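Local coordinates for chromosomal replication initiator protein DnaA (Aquifex aeolicus, PDB 1L8Q) that probably binds the chromosomal replication origin in its ATP-loaded form and starts assembly of the complex that initiates DNA replication, at residues F3-P6 with K7-L10; K50-L53 with L54-G58; F76-A79 with M80-L84; L104-V107 with Q108-S111; F124-L127 with Y128-K132. All coordinates share one frame; numbering follows the deposited sequence.

Interaction 1: residues F3-P6 with K7-L10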
# COMPACT_ATOMS: atom_id res chain seq x y z
N PHE A 3 1.31 -8.32 21.03
CA PHE A 3 1.53 -8.47 19.58
C PHE A 3 2.44 -7.41 18.98
O PHE A 3 2.39 -7.15 17.80
CB PHE A 3 0.18 -8.55 18.84
CG PHE A 3 -0.73 -9.60 19.38
CD1 PHE A 3 -1.66 -9.29 20.36
CD2 PHE A 3 -0.63 -10.92 18.95
CE1 PHE A 3 -2.50 -10.27 20.89
CE2 PHE A 3 -1.46 -11.91 19.47
CZ PHE A 3 -2.39 -11.58 20.45
N LEU A 4 3.29 -6.83 19.81
CA LEU A 4 4.21 -5.84 19.33
C LEU A 4 5.51 -6.45 18.79
O LEU A 4 6.03 -7.42 19.34
CB LEU A 4 4.52 -4.85 20.44
CG LEU A 4 3.32 -4.06 20.93
CD1 LEU A 4 3.62 -3.40 22.25
CD2 LEU A 4 2.91 -3.03 19.89
N ASN A 5 6.01 -5.87 17.70
CA ASN A 5 7.27 -6.27 17.10
C ASN A 5 8.34 -5.24 17.45
O ASN A 5 8.34 -4.13 16.91
CB ASN A 5 7.11 -6.34 15.58
CG ASN A 5 8.19 -7.15 14.90
OD1 ASN A 5 7.92 -8.21 14.34
ND2 ASN A 5 9.41 -6.65 14.93
N PRO A 6 9.22 -5.59 18.36
CA PRO A 6 10.23 -4.65 18.87
C PRO A 6 10.96 -3.85 17.80
O PRO A 6 11.44 -2.76 18.12
CB PRO A 6 11.22 -5.57 19.59
CG PRO A 6 10.39 -6.71 20.04
CD PRO A 6 9.33 -6.92 18.98
N LYS A 7 11.04 -4.36 16.57
CA LYS A 7 11.83 -3.70 15.52
C LYS A 7 11.35 -2.29 15.13
O LYS A 7 12.11 -1.50 14.61
CB LYS A 7 11.94 -4.59 14.27
CG LYS A 7 10.83 -4.39 13.25
CD LYS A 7 10.95 -5.36 12.08
CE LYS A 7 9.75 -5.22 11.12
NZ LYS A 7 9.86 -6.11 9.92
N TYR A 8 10.08 -1.99 15.38
CA TYR A 8 9.53 -0.68 15.05
C TYR A 8 9.71 0.26 16.23
O TYR A 8 9.18 -0.01 17.30
CB TYR A 8 8.03 -0.78 14.78
CG TYR A 8 7.61 -1.70 13.66
CD1 TYR A 8 7.87 -1.38 12.34
CD2 TYR A 8 6.87 -2.84 13.93
CE1 TYR A 8 7.44 -2.20 11.31
CE2 TYR A 8 6.43 -3.66 12.91
CZ TYR A 8 6.71 -3.34 11.61
OH TYR A 8 6.27 -4.16 10.60
N THR A 9 10.43 1.36 16.04
CA THR A 9 10.55 2.32 17.13
C THR A 9 10.44 3.76 16.68
O THR A 9 10.71 4.09 15.52
CB THR A 9 11.86 2.13 17.92
OG1 THR A 9 12.93 2.87 17.30
CG2 THR A 9 12.34 0.66 17.87
N LEU A 10 10.06 4.63 17.62
CA LEU A 10 9.98 6.04 17.35
C LEU A 10 11.37 6.52 17.05
O LEU A 10 11.57 7.53 16.41
CB LEU A 10 9.47 6.79 18.57
CG LEU A 10 7.97 6.88 18.80
CD1 LEU A 10 7.24 7.01 17.49
CD2 LEU A 10 7.51 5.66 19.52
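Asn5 and Tyr8 are joined by a backbone hydrogen bond: Tyr8 N donates to Asn5 O over 3.2 Å. The N-H points almost straight at its acceptor (173°), although the donor is tilted out of the carbonyl plane. The bond closes a type I beta turn with Pro6 and Lys7 at its corner. Proline suits the first corner position because its ring already restricts phi to the value the turn requires. This turn belongs to the loop before helix 20-31 in the AAA+ region of DnaA and lies against helix 50-63, where Tyr8 meets His52 edge-to-face and also touches the bound ADP.

The side chains meet mainly by van der Waals contact. CG of Lys7 is held between its own backbone N and carbonyl carbon (chi1 90°), and the chain then runs out extended. Its CG rides over the centre of one face of the Tyr8 ring, 4.1 Å above the plane, while the Asn5 side chain crosses the same methylene chain at a slant. Asn5 CB approaches Tyr8 CE2 at 3.8 Å. Beyond the turn, Thr9 CG2 rests 3.5 Å from Pro6 O. The Thr9 hydroxyl makes a polar contact instead, hydrogen-bonded to Asn12 N.

Interaction 2: residues K50-L53 with L54-G58. With MG (magnesium ion), chain B; ADP (adenosine-5'-diphosphate), chain C.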
# COMPACT_ATOMS: atom_id res chain seq x y z
N LYS A 50 2.20 3.76 8.73
CA LYS A 50 1.11 3.52 9.67
C LYS A 50 1.43 2.42 10.70
O LYS A 50 1.38 2.66 11.90
CB LYS A 50 -0.20 3.22 8.92
CG LYS A 50 -0.59 4.30 7.91
CD LYS A 50 -1.90 3.99 7.18
CE LYS A 50 -1.88 2.59 6.59
NZ LYS A 50 -0.99 2.44 5.40
N THR A 51 1.77 1.23 10.24
CA THR A 51 2.00 0.14 11.16
C THR A 51 3.24 0.42 12.01
O THR A 51 3.24 0.24 13.22
CB THR A 51 2.12 -1.18 10.41
OG1 THR A 51 0.87 -1.49 9.76
CG2 THR A 51 2.31 -2.35 11.39
N HIS A 52 4.27 0.90 11.37
CA HIS A 52 5.48 1.22 12.07
C HIS A 52 5.19 2.20 13.22
O HIS A 52 5.66 2.01 14.34
CB HIS A 52 6.47 1.84 11.09
CG HIS A 52 7.81 2.13 11.69
ND1 HIS A 52 8.99 1.70 11.12
CD2 HIS A 52 8.15 2.79 12.82
CE1 HIS A 52 10.00 2.11 11.86
NE2 HIS A 52 9.52 2.77 12.90
N LEU A 53 4.43 3.24 12.93
CA LEU A 53 4.15 4.26 13.93
C LEU A 53 3.28 3.72 15.07
O LEU A 53 3.55 4.01 16.25
CB LEU A 53 3.50 5.47 13.26
CG LEU A 53 3.47 6.80 13.99
CD1 LEU A 53 4.85 7.21 14.43
CD2 LEU A 53 2.90 7.84 13.04
N LEU A 54 2.25 2.94 14.74
CA LEU A 54 1.40 2.37 15.79
C LEU A 54 2.24 1.51 16.72
O LEU A 54 2.17 1.62 17.94
CB LEU A 54 0.28 1.53 15.19
CG LEU A 54 -1.10 2.17 15.04
CD1 LEU A 54 -1.03 3.51 14.36
CD2 LEU A 54 -2.01 1.20 14.29
N GLN A 55 3.07 0.66 16.13
CA GLN A 55 3.84 -0.26 16.91
C GLN A 55 4.97 0.41 17.68
O GLN A 55 5.38 -0.05 18.75
CB GLN A 55 4.38 -1.38 16.04
CG GLN A 55 3.29 -2.17 15.37
CD GLN A 55 3.38 -3.63 15.69
OE1 GLN A 55 2.74 -4.45 15.05
NE2 GLN A 55 4.18 -3.97 16.68
N ALA A 56 5.49 1.50 17.14
CA ALA A 56 6.52 2.23 17.86
C ALA A 56 5.90 2.87 19.10
O ALA A 56 6.52 2.88 20.16
CB ALA A 56 7.17 3.25 16.98
N ALA A 57 4.68 3.40 18.96
CA ALA A 57 3.98 3.97 20.11
C ALA A 57 3.77 2.89 21.16
O ALA A 57 4.04 3.10 22.33
CB ALA A 57 2.62 4.57 19.68
N GLY A 58 3.28 1.73 20.73
CA GLY A 58 3.03 0.64 21.64
C GLY A 58 4.28 0.23 22.37
O GLY A 58 4.28 0.06 23.59
MG MG B . 0.62 -1.30 7.84
PB ADP C . 2.07 0.81 6.23
O1B ADP C . 1.69 0.19 7.58
O2B ADP C . 1.62 2.23 6.04
O3B ADP C . 1.79 -0.09 5.06
PA ADP C . 4.48 0.20 7.39
O1A ADP C . 4.34 0.89 8.73
O2A ADP C . 4.02 -1.25 7.41
O3A ADP C . 3.64 0.96 6.27
O5' ADP C . 5.98 0.34 6.87
C5' ADP C . 6.39 -0.30 5.67
C4' ADP C . 7.88 -0.47 5.79
O4' ADP C . 8.55 0.79 5.57
C3' ADP C . 8.22 -0.88 7.21
O3' ADP C . 9.37 -1.71 7.09
C2' ADP C . 8.59 0.43 7.86
O2' ADP C . 9.44 0.35 8.99
C1' ADP C . 9.24 1.20 6.75
N9 ADP C . 9.00 2.63 7.01
C8 ADP C . 7.85 3.30 6.79
N7 ADP C . 8.00 4.61 7.16
C5 ADP C . 9.24 4.76 7.64
C6 ADP C . 10.04 5.87 8.19
N6 ADP C . 9.53 7.10 8.32
N1 ADP C . 11.29 5.61 8.57
C2 ADP C . 11.84 4.38 8.45
N3 ADP C . 11.16 3.33 7.95
C4 ADP C . 9.90 3.46 7.54
O HOH W 1 -0.23 -1.44 5.85
O HOH W 2 -1.31 -0.44 8.32
O HOH W 3 1.81 -2.49 7.13
O HOH W 4 -0.69 -2.93 8.03
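The P-loop, or Walker A motif, delivers its lysine and threonine at the start of helix 50-63, whose first turns are locked by bonds such as Leu54 N to Lys50 O at 3.0 Å. Three more of the same i to i+4 kind follow, ending with Ala57 N to Leu53 O, and leave the first amides of the helix for the nucleotide. Thr51 N reaches ADP O1B at 2.9 Å, and His52 N reaches ADP O1A at 2.6 Å. Lys50 grips one beta-phosphate oxygen twice: its chain bends at chi3 (-51°) and chi4, bringing NZ within 2.7 Å of ADP O2B, an atom also bound by Lys50 N. NZ is further held by Gly44 O. Thr51 OG1 binds magnesium at 1.9 Å, next to ADP O1B in a shell completed by four waters, and is itself hydrogen-bonded to Asp105. With its ring anti to the backbone N (chi1 -176°), His52 meets the ribose edge-on, ND1 lying 2.6 Å from ADP O2'.

On the turn behind, Gln55 CG lies alongside Thr51 CG2, and Leu53 and Leu54 pack on the sheet. Lysine, magnesium and the amides at the helix start would together offset the diphosphate charge, with the loop amides of Gly47, Thr48 and Gly49 adding to the grip.

Interaction 3: residues F76-A79 with M80-L84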
# COMPACT_ATOMS: atom_id res chain seq x y z
N PHE A 76 -8.75 -8.80 14.73
CA PHE A 76 -9.65 -8.44 15.81
C PHE A 76 -10.99 -9.11 15.53
O PHE A 76 -11.55 -9.79 16.39
CB PHE A 76 -9.82 -6.92 15.85
CG PHE A 76 -10.69 -6.42 16.97
CD1 PHE A 76 -10.15 -6.17 18.23
CD2 PHE A 76 -12.04 -6.16 16.76
CE1 PHE A 76 -10.94 -5.68 19.26
CE2 PHE A 76 -12.85 -5.68 17.78
CZ PHE A 76 -12.31 -5.43 19.02
N ALA A 77 -11.47 -8.94 14.30
CA ALA A 77 -12.73 -9.52 13.88
C ALA A 77 -12.73 -11.03 14.03
O ALA A 77 -13.68 -11.63 14.53
CB ALA A 77 -13.03 -9.15 12.42
N GLN A 78 -11.64 -11.63 13.59
CA GLN A 78 -11.51 -13.06 13.62
C GLN A 78 -11.43 -13.56 15.07
O GLN A 78 -12.03 -14.57 15.42
CB GLN A 78 -10.26 -13.46 12.83
CG GLN A 78 -10.32 -14.84 12.19
CD GLN A 78 -9.63 -14.90 10.80
OE1 GLN A 78 -8.73 -14.09 10.49
NE2 GLN A 78 -10.06 -15.86 9.96
N ALA A 79 -10.72 -12.83 15.91
CA ALA A 79 -10.62 -13.22 17.30
C ALA A 79 -11.96 -13.09 18.04
O ALA A 79 -12.28 -13.93 18.90
CB ALA A 79 -9.52 -12.43 18.00
N MSE A 80 -12.76 -12.07 17.70
CA MSE A 80 -14.02 -11.88 18.38
C MSE A 80 -15.02 -12.97 18.03
O MSE A 80 -15.73 -13.47 18.90
CB MSE A 80 -14.56 -10.44 18.28
CG MSE A 80 -15.72 -10.22 17.39
SE MSE A 80 -17.39 -11.07 17.87
CE MSE A 80 -18.15 -10.94 16.09
N VAL A 81 -15.02 -13.40 16.77
CA VAL A 81 -15.89 -14.50 16.35
C VAL A 81 -15.49 -15.84 16.99
O VAL A 81 -16.34 -16.70 17.25
CB VAL A 81 -15.91 -14.65 14.82
CG1 VAL A 81 -16.87 -15.71 14.41
CG2 VAL A 81 -16.31 -13.34 14.18
N GLU A 82 -14.20 -16.01 17.24
CA GLU A 82 -13.68 -17.22 17.86
C GLU A 82 -14.09 -17.32 19.33
O GLU A 82 -14.53 -18.37 19.79
CB GLU A 82 -12.15 -17.27 17.74
CG GLU A 82 -11.64 -18.15 16.60
CD GLU A 82 -10.26 -17.72 16.07
OE1 GLU A 82 -9.92 -18.07 14.91
OE2 GLU A 82 -9.51 -17.04 16.82
N HIS A 83 -13.93 -16.22 20.06
CA HIS A 83 -14.30 -16.18 21.46
C HIS A 83 -15.80 -16.37 21.60
O HIS A 83 -16.26 -17.04 22.53
CB HIS A 83 -13.85 -14.88 22.13
CG HIS A 83 -12.37 -14.78 22.29
ND1 HIS A 83 -11.75 -14.83 23.53
CD2 HIS A 83 -11.37 -14.67 21.38
CE1 HIS A 83 -10.44 -14.73 23.36
NE2 HIS A 83 -10.19 -14.64 22.07
N LEU A 84 -16.54 -15.80 20.66
CA LEU A 84 -18.00 -15.87 20.70
C LEU A 84 -18.52 -17.29 20.60
O LEU A 84 -19.45 -17.66 21.29
CB LEU A 84 -18.63 -15.03 19.59
CG LEU A 84 -20.15 -15.08 19.58
CD1 LEU A 84 -20.71 -14.28 20.73
CD2 LEU A 84 -20.67 -14.54 18.26
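Met80 N donates to Phe76 O over 2.9 Å, the shortest of the backbone bonds that tie these two turns of helix 73-86 together. Val81 N follows with Ala77 O at 3.2 Å, and Glu82 N takes Gln78 O at the same 3.2 Å separation.

Side chains then lean on these carbonyls. Val81 sets CG2 beside its own backbone N, with CG1 anti to that atom (chi1 -176°), and CG2 thereby rests on Ala77 O. The short branched chain stays close to the backbone, one methyl on the carbonyl of the preceding turn. Glu82 CB sits 3.6 Å from Gln78 O. The side chains of Gln78 and Glu82 pass each other on the exposed side, Gln78 CG 4.2 Å from Glu82 OE1, where long hydrophilic chains are at home.

Helix 73-86 and helix 89-97 come between strands 68-72 and 101-105 in the chain, consistent with the initiator-specific motif of DnaA-type AAA+ proteins. Val81 binds single-stranded DNA, as do Arg115 and Thr116 close by on helix 114-129.

Small Ala77 and Ala79 let neighbouring helices come close: Ala77 touches Thr116, while Ala79 touches Phe92. Phe76, its ring anti to the backbone N (chi1 -178°), wedges between those helices and meets Tyr96 edge-to-face. Residue 80 is present as selenomethionine; its chain bends at chi2, Met80 CG lies 3.8 Å from Ala77 O, and the side chain packs against Arg115.

Interaction 4: residues L104-V107 with Q108-S111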
# COMPACT_ATOMS: atom_id res chain seq x y z
N LEU A 104 -5.47 -0.22 16.94
CA LEU A 104 -6.21 -0.96 15.95
C LEU A 104 -5.76 -0.52 14.57
O LEU A 104 -5.99 0.63 14.15
CB LEU A 104 -7.71 -0.72 16.11
CG LEU A 104 -8.57 -1.85 15.53
CD1 LEU A 104 -8.28 -3.16 16.28
CD2 LEU A 104 -10.04 -1.52 15.55
N ASP A 105 -5.12 -1.45 13.86
CA ASP A 105 -4.51 -1.16 12.58
C ASP A 105 -5.43 -1.61 11.46
O ASP A 105 -6.17 -2.56 11.62
CB ASP A 105 -3.21 -1.94 12.50
CG ASP A 105 -2.21 -1.33 11.54
OD1 ASP A 105 -2.55 -0.35 10.84
OD2 ASP A 105 -1.05 -1.76 11.44
N ASP A 106 -5.39 -0.91 10.32
CA ASP A 106 -6.19 -1.28 9.14
C ASP A 106 -7.72 -1.29 9.33
O ASP A 106 -8.41 -2.19 8.85
CB ASP A 106 -5.72 -2.61 8.56
CG ASP A 106 -4.30 -2.53 7.99
OD1 ASP A 106 -3.57 -3.56 8.07
OD2 ASP A 106 -3.81 -1.50 7.47
N VAL A 107 -8.23 -0.25 9.99
CA VAL A 107 -9.65 -0.11 10.31
C VAL A 107 -10.62 -0.31 9.14
O VAL A 107 -11.74 -0.70 9.32
CB VAL A 107 -9.90 1.24 10.92
CG1 VAL A 107 -11.37 1.57 10.91
CG2 VAL A 107 -9.37 1.26 12.32
N GLN A 108 -10.16 -0.06 7.95
CA GLN A 108 -10.97 -0.25 6.75
C GLN A 108 -11.62 -1.62 6.71
O GLN A 108 -12.71 -1.78 6.16
CB GLN A 108 -10.04 -0.14 5.55
CG GLN A 108 -8.67 0.33 6.01
CD GLN A 108 -7.59 -0.50 5.47
OE1 GLN A 108 -7.80 -1.19 4.50
NE2 GLN A 108 -6.43 -0.44 6.07
N PHE A 109 -10.92 -2.63 7.24
CA PHE A 109 -11.39 -4.01 7.20
C PHE A 109 -12.52 -4.29 8.19
O PHE A 109 -13.04 -5.39 8.25
CB PHE A 109 -10.22 -4.98 7.39
CG PHE A 109 -9.26 -5.01 6.22
CD1 PHE A 109 -9.72 -5.25 4.93
CD2 PHE A 109 -7.91 -4.77 6.41
CE1 PHE A 109 -8.84 -5.26 3.84
CE2 PHE A 109 -7.03 -4.78 5.34
CZ PHE A 109 -7.49 -5.02 4.05
N LEU A 110 -12.90 -3.27 8.95
CA LEU A 110 -14.07 -3.34 9.81
C LEU A 110 -15.36 -3.40 8.98
O LEU A 110 -16.41 -3.81 9.49
CB LEU A 110 -14.12 -2.11 10.70
CG LEU A 110 -13.90 -2.19 12.21
CD1 LEU A 110 -13.10 -3.41 12.67
CD2 LEU A 110 -13.28 -0.90 12.70
N SER A 111 -15.31 -2.99 7.70
CA SER A 111 -16.53 -2.94 6.89
C SER A 111 -17.20 -4.29 6.73
O SER A 111 -16.56 -5.28 6.41
CB SER A 111 -16.34 -2.27 5.51
OG SER A 111 -14.97 -2.08 5.17
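Asp106 sends CG away from its carbonyl carbon and beside its backbone N (chi1 -66°), while the chain of Gln108 bends at chi2 (131°) and doubles back to meet it. The two side chains therefore lie side by side and point the same way, with the carboxylate and amide planes turned steeply against each other and Asp106 OD2 3.2 Å from Gln108 NE2. The other end of that amide, Gln108 OE1, stands over one face of the Phe109 ring, 3.7 Å above its plane and offset toward the rim. Phe109 CD2 in turn touches Asp106 CB at 3.8 Å.

Asp106 itself adopts a left-handed backbone conformation, ending the strand and starting a short 3-10 turn. Phe109 N donates to Asp106 O over 3.0 Å. Leu110 N bonds to Val107 O at 2.8 Å, coming from above the carbonyl plane rather than within it. On the inner side, branched apolar chains interlock: Val107 CG1 lies 3.6 Å from Leu110 CD2, and Leu104 CD2 lies more loosely, 4.4 Å from the same Leu110 CD2.

Two acidic residues closing a hydrophobic strand are the Walker B signature. Asp105 is held by Thr51 and Tyr70; the Asp106 carboxylate stays about 4 Å from magnesium at nearest atoms, consistent with outer-shell contact through water.

Strand 101-105 pairs through Leu104 with strand 133-138, and Leu104 packs on Phe76 and Phe120. Leu110 bridges the helices on that face, touching Ala73 of helix 73-86 and Thr116 of helix 114-129.

Interaction 5: residues F124-L127 with Y128-K132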
# COMPACT_ATOMS: atom_id res chain seq x y z
N PHE A 124 -14.35 0.82 22.55
CA PHE A 124 -13.96 2.21 22.32
C PHE A 124 -14.51 3.16 23.43
O PHE A 124 -13.75 3.89 24.08
CB PHE A 124 -14.45 2.65 20.94
CG PHE A 124 -13.99 4.02 20.54
CD1 PHE A 124 -12.98 4.17 19.60
CD2 PHE A 124 -14.58 5.15 21.07
CE1 PHE A 124 -12.56 5.42 19.21
CE2 PHE A 124 -14.16 6.42 20.69
CZ PHE A 124 -13.16 6.55 19.76
N ASN A 125 -15.84 3.14 23.62
CA ASN A 125 -16.46 3.94 24.67
C ASN A 125 -15.81 3.74 26.04
O ASN A 125 -15.50 4.71 26.74
CB ASN A 125 -17.95 3.62 24.78
CG ASN A 125 -18.81 4.67 24.19
OD1 ASN A 125 -19.60 5.33 24.89
ND2 ASN A 125 -18.69 4.86 22.87
N THR A 126 -15.61 2.48 26.43
CA THR A 126 -15.06 2.18 27.74
C THR A 126 -13.69 2.83 27.88
O THR A 126 -13.45 3.60 28.81
CB THR A 126 -14.94 0.65 27.96
OG1 THR A 126 -16.24 0.08 28.08
CG2 THR A 126 -14.30 0.37 29.29
N LEU A 127 -12.79 2.50 26.97
CA LEU A 127 -11.46 3.07 27.04
C LEU A 127 -11.58 4.59 27.06
O LEU A 127 -10.87 5.28 27.80
CB LEU A 127 -10.63 2.62 25.87
CG LEU A 127 -10.32 1.12 25.86
CD1 LEU A 127 -9.46 0.76 24.68
CD2 LEU A 127 -9.64 0.70 27.15
N TYR A 128 -12.51 5.11 26.27
CA TYR A 128 -12.67 6.55 26.15
C TYR A 128 -13.13 7.20 27.47
O TYR A 128 -12.55 8.19 27.93
CB TYR A 128 -13.63 6.88 25.00
CG TYR A 128 -13.76 8.34 24.71
CD1 TYR A 128 -12.87 8.98 23.86
CD2 TYR A 128 -14.77 9.08 25.28
CE1 TYR A 128 -12.98 10.31 23.59
CE2 TYR A 128 -14.88 10.41 25.03
CZ TYR A 128 -13.98 11.03 24.18
OH TYR A 128 -14.09 12.37 23.91
N LEU A 129 -14.16 6.63 28.10
CA LEU A 129 -14.68 7.18 29.34
C LEU A 129 -13.63 7.11 30.42
O LEU A 129 -13.70 7.82 31.41
CB LEU A 129 -15.94 6.42 29.79
CG LEU A 129 -17.23 6.66 28.99
CD1 LEU A 129 -18.36 5.74 29.47
CD2 LEU A 129 -17.64 8.11 29.07
N LEU A 130 -12.64 6.24 30.24
CA LEU A 130 -11.58 6.07 31.21
C LEU A 130 -10.35 6.87 30.80
O LEU A 130 -9.31 6.81 31.44
CB LEU A 130 -11.21 4.59 31.33
CG LEU A 130 -12.29 3.66 31.90
CD1 LEU A 130 -12.00 2.21 31.57
CD2 LEU A 130 -12.43 3.85 33.40
N GLU A 131 -10.49 7.62 29.71
CA GLU A 131 -9.37 8.38 29.17
C GLU A 131 -8.19 7.47 28.84
O GLU A 131 -7.05 7.80 29.13
CB GLU A 131 -8.95 9.49 30.13
CG GLU A 131 -9.96 10.62 30.24
CD GLU A 131 -9.51 11.75 31.15
OE1 GLU A 131 -9.27 11.49 32.36
OE2 GLU A 131 -9.38 12.89 30.67
N LYS A 132 -8.48 6.32 28.25
CA LYS A 132 -7.44 5.40 27.80
C LYS A 132 -7.16 5.70 26.33
O LYS A 132 -8.08 6.04 25.57
CB LYS A 132 -7.87 3.95 27.98
CG LYS A 132 -7.97 3.55 29.40
CD LYS A 132 -6.75 4.02 30.16
CE LYS A 132 -6.75 3.54 31.62
NZ LYS A 132 -5.53 4.00 32.34
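A Schellman motif ends helix 114-129, where Leu127 and Lys132 meet across the reversal of the chain. Lys132 N returns to Leu127 O at 2.6 Å, the six-to-one bond that defines the motif, and Glu131 N bonds to Tyr128 O at 2.8 Å. Glu131 turns the backbone by taking a positive phi of 57°, an uncommon choice for a residue other than glycine or asparagine. The amide of Leu130, caught between the carbonyls of Thr126 and Leu127, makes only weak bonds to both.

The apolar clasp usual for this cap is present: Leu127 CB touches Lys132 CB at 3.7 Å, the two side chains crossing at about a right angle, and Leu127 CD2 follows along Lys132 CB at 3.8 Å. Lysine serves because its methylenes cover the leucine while the amino group travels on to a salt bridge with Asp100.

Before the cap the helix is regular, with Tyr128 N on Phe124 O and Leu129 N on Asn125 O. Thr126 CG2 and Leu130 CD1 lie alongside each other at 3.7 Å; the Thr126 hydroxyl, opposite its own carbonyl carbon (chi1 -69°), is left to His122 O. Phe124 CE2 and Tyr128 CD1 meet at 4.3 Å, and both rings touch Arg155 of helix 150-157.

The bonds to Leu127 O and Tyr128 O thus satisfy carbonyls that the helix can no longer serve, while the positive phi of Glu131 turns the chain toward strand 133-138 of this beta-alpha-beta unit and the leucine-lysine contact covers the reversal.

Overall arrangement
All five contacts belong to the AAA+ region and follow one another along the chain, each closing before the next opens. Interactions 1 and 2 are close neighbours, with centres 7 Å apart: the turn at 3-10 lies on helix 50-63, where Thr9 O meets His52 NE2. Interaction 2 touches interaction 4 through Thr51 and Asp105, uniting Walker A with Walker B around the magnesium. Interaction 4 in turn meets interaction 3, about 14 Å away between centres, through Leu104 and Phe76, on the way from the nucleotide site to the DNA-binding helices. The centre of interaction 5 lies about 19 Å from that of interaction 4, at the far end of helix 114-129, which follows strand 101-105 of the parallel sheet in the chain.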